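Local coordinates for protein extracellular ligand-binding receptor (Rhodopseudomonas palustris, PDB 4F06) that binds p-hydroxybenzoic acid and, as the solute-binding protein of an ABC transporter, probably delivers such lignin-derived aromatic compounds for uptake, at residues A[200-203]-A[207-210]; A[214-219]-A[243-248]; A[16-21]-A[78-83]. One frame throughout, in Å; residues are numbered along the deposited sequence.

Interaction 1 (A[200-203]-A[207-210]). With PHB (p-hydroxybenzoic acid), chain B.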
loop_
_atom_site.group_PDB
_atom_site.type_symbol
_atom_site.label_atom_id
_atom_site.label_comp_id
_atom_site.label_asym_id
_atom_site.label_seq_id
_atom_site.Cartn_x
_atom_site.Cartn_y
_atom_site.Cartn_z
ATOM N N THR A 200 0.840 -11.800 9.912
ATOM C CA THR A 200 0.343 -12.090 8.580
ATOM C C THR A 200 0.331 -10.902 7.648
ATOM O O THR A 200 0.161 -9.736 8.040
ATOM C CB THR A 200 -1.073 -12.739 8.675
ATOM O OG1 THR A 200 -1.471 -13.271 7.404
ATOM C CG2 THR A 200 -2.085 -11.720 9.088
ATOM N N PHE A 201 0.514 -11.235 6.373
ATOM C CA PHE A 201 0.208 -10.365 5.256
ATOM C C PHE A 201 -0.482 -11.187 4.159
ATOM O O PHE A 201 0.004 -12.291 3.833
ATOM C CB PHE A 201 1.486 -9.784 4.603
ATOM C CG PHE A 201 1.230 -9.258 3.205
ATOM C CD1 PHE A 201 0.587 -8.028 2.970
ATOM C CD2 PHE A 201 1.583 -10.050 2.092
ATOM C CE1 PHE A 201 0.285 -7.594 1.704
ATOM C CE2 PHE A 201 1.282 -9.605 0.806
ATOM C CZ PHE A 201 0.637 -8.389 0.600
ATOM N N LEU A 202 -1.570 -10.640 3.614
ATOM C CA LEU A 202 -2.127 -11.074 2.334
ATOM C C LEU A 202 -2.513 -9.761 1.648
ATOM O O LEU A 202 -2.761 -8.757 2.312
ATOM C CB LEU A 202 -3.372 -11.962 2.505
ATOM C CG LEU A 202 -3.287 -13.115 3.516
ATOM C CD1 LEU A 202 -3.669 -12.669 4.920
ATOM C CD2 LEU A 202 -4.202 -14.231 3.069
ATOM N N PRO A 203 -2.637 -9.726 0.315
ATOM C CA PRO A 203 -3.035 -8.474 -0.363
ATOM C C PRO A 203 -4.459 -8.119 0.058
ATOM O O PRO A 203 -5.361 -8.990 0.163
ATOM C CB PRO A 203 -2.982 -8.843 -1.858
ATOM C CG PRO A 203 -3.098 -10.352 -1.875
ATOM C CD PRO A 203 -2.373 -10.832 -0.620
ATOM N N PRO A 207 -8.678 -12.119 0.067
ATOM C CA PRO A 207 -7.832 -13.000 0.888
ATOM C C PRO A 207 -7.759 -12.542 2.346
ATOM O O PRO A 207 -7.798 -13.378 3.268
ATOM C CB PRO A 207 -6.446 -12.865 0.228
ATOM C CG PRO A 207 -6.799 -12.591 -1.228
ATOM C CD PRO A 207 -7.940 -11.606 -1.113
ATOM N N THR A 208 -7.643 -11.223 2.580
ATOM C CA THR A 208 -7.569 -10.734 3.951
ATOM C C THR A 208 -8.870 -10.941 4.708
ATOM O O THR A 208 -8.854 -11.265 5.910
ATOM C CB THR A 208 -7.083 -9.277 3.971
ATOM O OG1 THR A 208 -7.875 -8.450 3.103
ATOM C CG2 THR A 208 -5.630 -9.164 3.487
ATOM N N LEU A 209 -9.991 -10.734 4.036
ATOM C CA LEU A 209 -11.260 -10.959 4.698
ATOM C C LEU A 209 -11.391 -12.441 5.114
ATOM O O LEU A 209 -11.830 -12.777 6.226
ATOM C CB LEU A 209 -12.416 -10.560 3.773
ATOM C CG LEU A 209 -13.796 -10.601 4.491
ATOM C CD1 LEU A 209 -13.850 -9.599 5.640
ATOM C CD2 LEU A 209 -14.914 -10.254 3.534
ATOM N N GLY A 210 -11.039 -13.335 4.196
ATOM C CA GLY A 210 -11.109 -14.779 4.502
ATOM C C GLY A 210 -10.209 -15.189 5.614
ATOM O O GLY A 210 -10.604 -15.963 6.480
HETATM C "C1'" PHB B . 1.513 -6.078 -3.862
HETATM O "O1'" PHB B . 2.626 -5.538 -3.810
HETATM O "O2'" PHB B . 1.224 -6.983 -4.718
HETATM C C1 PHB B . 0.498 -5.687 -2.835
HETATM C C2 PHB B . 0.910 -5.172 -1.591
HETATM C C3 PHB B . -0.017 -4.859 -0.626
HETATM C C4 PHB B . -1.360 -5.079 -0.850
HETATM C C5 PHB B . -1.784 -5.591 -2.059
HETATM C C6 PHB B . -0.870 -5.913 -3.056
HETATM O O4 PHB B . -2.302 -4.835 0.082
#
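Leu202 and Thr208 make the tightest part of this contact, where the loop leaving a strand meets the first turns of the helix that follows. The methyl CG2 of Thr208 presses on the backbone of the loop, 3.1 Å from Leu202 O and 3.3 Å from Pro203 O, and also touches Leu202 CB. Chi1 of 53° sends this methyl to the loop and leaves OG1 between the backbone N and carbonyl carbon of Thr208, where it hydrogen-bonds Gly205 O. Beside it, Leu202 CD2 reaches across Pro207, 3.9 Å from its CB. No hydrogen bond joins the two segments; the contact rests on a methyl set against two carbonyl oxygens and on aliphatic packing beside it. The contact slackens at the proline rings, whose CG atoms in Pro203 and Pro207 stay 4.4 Å apart, and farther along the helix Leu209 and Gly210 are partly exposed.

The end of the strand and the start of the loop line the ligand pocket. Pro203 CB lies 3.5 Å from C5 of the bound p-hydroxybenzoic acid, while Phe201, with CG anti to its own N (chi1 161°), brings a ring edge to the ligand, CE1 being 3.6 Å from C3. A serine in its place would probably leave a gap beside C3 and C4 and let the ligand ring shift.

The arrangement is the strand-to-helix turn of a beta-alpha-beta unit, strand 197-201, helix 206-217 and strand 226-230. Phe201 pairs through its backbone with Ser147 of strand 141-147, Thr200 with Met228 of strand 226-230, and Phe211 of helix 206-217 packs on Leu202.

Interaction 2 (A[214-219]-A[243-248])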
loop_
_atom_site.group_PDB
_atom_site.type_symbol
_atom_site.label_atom_id
_atom_site.label_comp_id
_atom_site.label_asym_id
_atom_site.label_seq_id
_atom_site.Cartn_x
_atom_site.Cartn_y
_atom_site.Cartn_z
ATOM N N ALA A 214 -11.515 -16.620 9.273
ATOM C CA ALA A 214 -11.117 -17.954 9.712
ATOM C C ALA A 214 -10.401 -17.921 11.053
ATOM O O ALA A 214 -10.567 -18.840 11.864
ATOM C CB ALA A 214 -10.240 -18.600 8.658
ATOM N N TYR A 215 -9.555 -16.905 11.264
ATOM C CA TYR A 215 -8.820 -16.737 12.547
ATOM C C TYR A 215 -9.835 -16.627 13.711
ATOM O O TYR A 215 -9.672 -17.247 14.781
ATOM C CB TYR A 215 -7.911 -15.501 12.400
ATOM C CG TYR A 215 -7.445 -14.869 13.664
ATOM C CD1 TYR A 215 -6.507 -15.502 14.471
ATOM C CD2 TYR A 215 -7.904 -13.618 14.021
ATOM C CE1 TYR A 215 -6.059 -14.938 15.664
ATOM C CE2 TYR A 215 -7.442 -12.990 15.200
ATOM C CZ TYR A 215 -6.520 -13.654 16.015
ATOM O OH TYR A 215 -6.118 -13.035 17.171
ATOM N N ILE A 216 -10.884 -15.833 13.501
ATOM C CA ILE A 216 -11.919 -15.663 14.524
ATOM C C ILE A 216 -12.784 -16.924 14.632
ATOM O O ILE A 216 -13.018 -17.435 15.743
ATOM C CB ILE A 216 -12.806 -14.463 14.178
ATOM C CG1 ILE A 216 -12.003 -13.157 14.225
ATOM C CG2 ILE A 216 -14.035 -14.412 15.092
ATOM C CD1 ILE A 216 -12.707 -12.021 13.516
ATOM N N ASP A 217 -13.248 -17.440 13.490
ATOM C CA ASP A 217 -14.281 -18.491 13.532
ATOM C C ASP A 217 -13.738 -19.845 13.978
ATOM O O ASP A 217 -14.504 -20.678 14.415
ATOM C CB ASP A 217 -14.991 -18.613 12.179
ATOM C CG ASP A 217 -15.836 -17.389 11.829
ATOM O OD1 ASP A 217 -16.067 -16.501 12.669
ATOM O OD2 ASP A 217 -16.244 -17.284 10.649
ATOM N N ASN A 218 -12.432 -20.070 13.798
ATOM C CA ASN A 218 -11.754 -21.230 14.325
ATOM C C ASN A 218 -11.295 -21.061 15.750
ATOM O O ASN A 218 -10.712 -22.000 16.323
ATOM C CB ASN A 218 -10.629 -21.705 13.413
ATOM C CG ASN A 218 -11.155 -22.263 12.109
ATOM O OD1 ASN A 218 -11.206 -21.559 11.073
ATOM N ND2 ASN A 218 -11.588 -23.503 12.149
ATOM N N GLY A 219 -11.586 -19.918 16.379
ATOM C CA GLY A 219 -11.383 -19.821 17.829
ATOM C C GLY A 219 -10.010 -19.369 18.234
ATOM O O GLY A 219 -9.734 -19.314 19.428
ATOM N N GLY A 243 -16.792 -7.064 11.468
ATOM C CA GLY A 243 -17.672 -6.672 12.557
ATOM C C GLY A 243 -16.941 -6.573 13.870
ATOM O O GLY A 243 -15.704 -6.568 13.937
ATOM N N GLU A 244 -17.713 -6.456 14.941
ATOM C CA GLU A 244 -17.138 -6.241 16.267
ATOM C C GLU A 244 -16.255 -7.390 16.750
ATOM O O GLU A 244 -15.437 -7.223 17.638
ATOM C CB GLU A 244 -18.240 -5.975 17.300
ATOM C CG GLU A 244 -18.933 -4.643 17.094
ATOM C CD GLU A 244 -20.103 -4.502 18.025
ATOM O OE1 GLU A 244 -20.425 -5.488 18.734
ATOM O OE2 GLU A 244 -20.696 -3.409 18.042
ATOM N N ALA A 245 -16.364 -8.555 16.119
ATOM C CA ALA A 245 -15.433 -9.643 16.412
ATOM C C ALA A 245 -13.986 -9.249 16.012
ATOM O O ALA A 245 -13.037 -9.883 16.470
ATOM C CB ALA A 245 -15.864 -10.899 15.692
ATOM N N GLY A 246 -13.788 -8.236 15.173
ATOM C CA GLY A 246 -12.430 -7.798 14.838
ATOM C C GLY A 246 -11.800 -6.881 15.865
ATOM O O GLY A 246 -10.607 -6.554 15.761
ATOM N N LEU A 247 -12.546 -6.463 16.908
ATOM C CA LEU A 247 -11.985 -5.547 17.901
ATOM C C LEU A 247 -10.719 -6.138 18.490
ATOM O O LEU A 247 -10.640 -7.315 18.853
ATOM C CB LEU A 247 -12.964 -5.271 19.072
ATOM C CG LEU A 247 -14.149 -4.388 18.685
ATOM C CD1 LEU A 247 -15.229 -4.426 19.773
ATOM C CD2 LEU A 247 -13.716 -2.930 18.433
ATOM N N GLY A 248 -9.704 -5.275 18.629
ATOM C CA GLY A 248 -8.459 -5.660 19.238
ATOM C C GLY A 248 -7.384 -6.125 18.300
ATOM O O GLY A 248 -6.223 -6.215 18.710
#
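Ile216, in the last turn of a helix, faces Ala245 in a short 3-10 turn with their CA atoms 7.2 Å apart, the nearest CA pair across 214-219 and 243-248. One side chain carries the contact from the helix. With CG1 anti to the carbonyl carbon (chi1 -65°) and the chain then extended (chi2 163°), Ile216 sends its CD1 out to the turn, where it rests 3.7 Å from Ala245 O. The same methyl lies 4.0 Å from Ala245 CB. The CG2 branch comes to that CB at an equal distance, so the small alanine methyl sits against both ends of the forked isoleucine. Gly246 touches the margin of CD1 with its backbone, N nearest. The meeting is entirely apolar on the helix side, and no hydrogen bond spans it.

Backbone hydrogen bonds shape each segment. Helix 206-217 stops in a Schellman motif, in which Gly219, at a positive phi of 89°, returns its N to Ile216 O. Asn218 N makes the last regular helical bond, to Ala214 O. A side chain at Gly219 would be forced against the preceding carbonyl oxygen. Across the contact, Gly246 N bonds Gly243 O at 2.8 Å and Leu247 N bonds Glu244 O at 3.1 Å, which curls the turn so that the alanine methyl is presented to Ile216. The contact thus joins the end of the crossover helix to the loop between helix 239-242 and strand 250-253, near the protein surface, with Ala245 exposed and Ile216 partly so. Lys221 lies against Ile216 and hydrogen-bonds Leu247 O through NZ, giving the two segments a shared polar neighbour. Glu244 extends from the far flank of the turn to a salt bridge with Lys347.

Interaction 3 (A[16-21]-A[78-83]). With PHB (p-hydroxybenzoic acid), chain B.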
loop_
_atom_site.group_PDB
_atom_site.type_symbol
_atom_site.label_atom_id
_atom_site.label_comp_id
_atom_site.label_asym_id
_atom_site.label_seq_id
_atom_site.Cartn_x
_atom_site.Cartn_y
_atom_site.Cartn_z
ATOM N N GLY A 16 -13.684 -6.308 -10.736
ATOM C CA GLY A 16 -13.341 -7.582 -10.179
ATOM C C GLY A 16 -13.218 -7.548 -8.664
ATOM O O GLY A 16 -13.602 -6.577 -8.019
ATOM N N PRO A 17 -12.614 -8.581 -8.070
ATOM C CA PRO A 17 -12.600 -8.741 -6.623
ATOM C C PRO A 17 -11.887 -7.591 -5.908
ATOM O O PRO A 17 -12.181 -7.332 -4.724
ATOM C CB PRO A 17 -11.911 -10.083 -6.427
ATOM C CG PRO A 17 -11.980 -10.787 -7.761
ATOM C CD PRO A 17 -12.170 -9.779 -8.806
ATOM N N TYR A 18 -10.910 -6.967 -6.578
ATOM C CA TYR A 18 -10.109 -5.883 -5.979
ATOM C C TYR A 18 -10.554 -4.514 -6.486
ATOM O O TYR A 18 -9.812 -3.524 -6.320
ATOM C CB TYR A 18 -8.612 -6.124 -6.314
ATOM C CG TYR A 18 -8.122 -7.431 -5.728
ATOM C CD1 TYR A 18 -7.617 -7.499 -4.417
ATOM C CD2 TYR A 18 -8.123 -8.615 -6.495
ATOM C CE1 TYR A 18 -7.157 -8.712 -3.880
ATOM C CE2 TYR A 18 -7.692 -9.823 -5.976
ATOM C CZ TYR A 18 -7.203 -9.869 -4.664
ATOM O OH TYR A 18 -6.732 -11.031 -4.081
ATOM N N ALA A 19 -11.773 -4.406 -7.017
ATOM C CA ALA A 19 -12.243 -3.175 -7.652
ATOM C C ALA A 19 -12.181 -1.974 -6.731
ATOM O O ALA A 19 -11.932 -0.860 -7.199
ATOM C CB ALA A 19 -13.670 -3.350 -8.136
ATOM N N LEU A 20 -12.412 -2.153 -5.431
ATOM C CA LEU A 20 -12.407 -0.970 -4.575
ATOM C C LEU A 20 -11.067 -0.285 -4.565
ATOM O O LEU A 20 -10.969 0.925 -4.437
ATOM C CB LEU A 20 -12.803 -1.369 -3.139
ATOM C CG LEU A 20 -13.057 -0.162 -2.195
ATOM C CD1 LEU A 20 -14.047 0.878 -2.774
ATOM C CD2 LEU A 20 -13.666 -0.706 -0.918
ATOM N N PHE A 21 -9.985 -1.063 -4.687
ATOM C CA PHE A 21 -8.639 -0.487 -4.609
ATOM C C PHE A 21 -8.293 0.362 -5.816
ATOM O O PHE A 21 -7.569 1.382 -5.671
ATOM C CB PHE A 21 -7.600 -1.561 -4.329
ATOM C CG PHE A 21 -7.909 -2.239 -3.034
ATOM C CD1 PHE A 21 -7.599 -1.596 -1.828
ATOM C CD2 PHE A 21 -8.620 -3.459 -3.005
ATOM C CE1 PHE A 21 -7.979 -2.178 -0.618
ATOM C CE2 PHE A 21 -8.996 -4.028 -1.774
ATOM C CZ PHE A 21 -8.676 -3.376 -0.593
ATOM N N GLY A 78 0.006 3.907 -10.745
ATOM C CA GLY A 78 -0.939 2.926 -10.204
ATOM C C GLY A 78 -0.224 1.674 -9.786
ATOM O O GLY A 78 0.789 1.733 -9.054
ATOM N N LEU A 79 -0.724 0.541 -10.295
ATOM C CA LEU A 79 -0.128 -0.808 -10.146
ATOM C C LEU A 79 -0.378 -1.355 -8.757
ATOM O O LEU A 79 0.427 -1.173 -7.815
ATOM C CB LEU A 79 1.359 -0.890 -10.580
ATOM C CG LEU A 79 1.662 -0.665 -12.069
ATOM C CD1 LEU A 79 0.989 -1.757 -12.918
ATOM C CD2 LEU A 79 1.355 0.740 -12.572
ATOM N N TYR A 80 -1.504 -2.043 -8.624
ATOM C CA TYR A 80 -1.849 -2.640 -7.346
ATOM C C TYR A 80 -0.882 -3.798 -6.976
ATOM O O TYR A 80 -0.365 -3.852 -5.847
ATOM C CB TYR A 80 -3.291 -3.154 -7.382
ATOM C CG TYR A 80 -3.832 -3.512 -6.020
ATOM C CD1 TYR A 80 -3.951 -2.529 -5.028
ATOM C CD2 TYR A 80 -4.209 -4.831 -5.713
ATOM C CE1 TYR A 80 -4.422 -2.857 -3.754
ATOM C CE2 TYR A 80 -4.727 -5.171 -4.455
ATOM C CZ TYR A 80 -4.814 -4.181 -3.483
ATOM O OH TYR A 80 -5.262 -4.437 -2.197
ATOM N N PHE A 81 -0.665 -4.729 -7.923
ATOM C CA PHE A 81 0.100 -5.929 -7.625
ATOM C C PHE A 81 1.570 -5.824 -8.038
ATOM O O PHE A 81 1.879 -5.402 -9.166
ATOM C CB PHE A 81 -0.536 -7.142 -8.327
ATOM C CG PHE A 81 -1.903 -7.536 -7.766
ATOM C CD1 PHE A 81 -1.969 -8.111 -6.501
ATOM C CD2 PHE A 81 -3.064 -7.353 -8.500
ATOM C CE1 PHE A 81 -3.187 -8.501 -5.968
ATOM C CE2 PHE A 81 -4.289 -7.751 -7.963
ATOM C CZ PHE A 81 -4.354 -8.342 -6.697
ATOM N N THR A 82 2.404 -6.341 -7.168
ATOM C CA THR A 82 3.846 -6.397 -7.475
ATOM C C THR A 82 4.187 -6.986 -8.854
ATOM O O THR A 82 4.940 -6.375 -9.585
ATOM C CB THR A 82 4.595 -7.125 -6.344
ATOM O OG1 THR A 82 4.740 -6.264 -5.225
ATOM C CG2 THR A 82 5.991 -7.584 -6.768
ATOM N N PRO A 83 3.681 -8.185 -9.211
ATOM C CA PRO A 83 4.067 -8.767 -10.507
ATOM C C PRO A 83 3.683 -7.901 -11.682
ATOM O O PRO A 83 4.315 -7.946 -12.730
ATOM C CB PRO A 83 3.368 -10.157 -10.522
ATOM C CG PRO A 83 2.327 -10.071 -9.415
ATOM C CD PRO A 83 2.967 -9.178 -8.381
HETATM C "C1'" PHB B . 1.513 -6.078 -3.862
HETATM O "O1'" PHB B . 2.626 -5.538 -3.810
HETATM O "O2'" PHB B . 1.224 -6.983 -4.718
HETATM C C1 PHB B . 0.498 -5.687 -2.835
HETATM C C2 PHB B . 0.910 -5.172 -1.591
HETATM C C3 PHB B . -0.017 -4.859 -0.626
HETATM C C4 PHB B . -1.360 -5.079 -0.850
HETATM C C5 PHB B . -1.784 -5.591 -2.059
HETATM C C6 PHB B . -0.870 -5.913 -3.056
HETATM O O4 PHB B . -2.302 -4.835 0.082
#
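Tyr18 and Phe21 each turn a flat ring face to segment 78-83, and the projecting CZ of Phe81 and hydroxyl of Tyr80 rest on them. The tip of Phe81, atom CZ, stands over the centre of the Tyr18 ring, 3.6 Å above its plane, in a T-shaped pair with planes at 86° and the Phe81 edge toward the Tyr18 face. Similarly, the hydroxyl of Tyr80 sits over the centre of the Phe21 ring, 3.4 Å above it. These two rings are nearly parallel but slid apart and barely overlap; Tyr80 CE1 instead packs on Phe21 CB at 3.5 Å. Tyr18 CD1 meets Tyr80 CE2 at 3.7 Å, closing the cluster, and CD2 of Tyr80 in turn lies over the face of Phe81.

The Tyr80 ring stands between the cluster and the ligand. Its CG is anti to its N (chi1 -167°), which sets the ring between Phe21 and the bound p-hydroxybenzoic acid, whose C6 lies over one face, offset toward the rim, on the side away from Phe21. The hydroxyl hydrogen-bonds Ala204 O, which ties this ring to the opposite side of the ligand cleft.

Just beyond, Phe81 takes the N-cap position of helix 82-88, and the ligand carboxylate meets the helix start. Thr82 N donates to O2' at 2.8 Å, nearly straight at 167°, and Thr82 OG1 donates to O1' at 2.6 Å. The chemistry is thus divided: the Tyr80 face lies against the ligand's ring, whereas the helix start and the Thr82 hydroxyl grip its acid group, an arrangement likely to stabilise a negatively charged carboxylate.

In the fold
Interactions 1 and 3 are buried and face the same ligand, approaching p-hydroxybenzoic acid from different parts of the chain. They meet directly: Pro207 CG lies 3.3 Å from Tyr18 OH, and Pro203 CB packs near Phe81 CE1. Interaction 3 is aromatic and adds hydrogen bonds to the ligand, whereas interaction 1 is aliphatic packing between its segments, with Pro203 and the Phe201 edge in van der Waals contact with the ligand. Interaction 2 shares helix 206-217 with interaction 1 but uses its far end, about 14 Å away between centres, where the chain is partly exposed and a single isoleucine meets an alanine. Interactions 2 and 3 do not touch, their nearest atoms being about 14 Å apart.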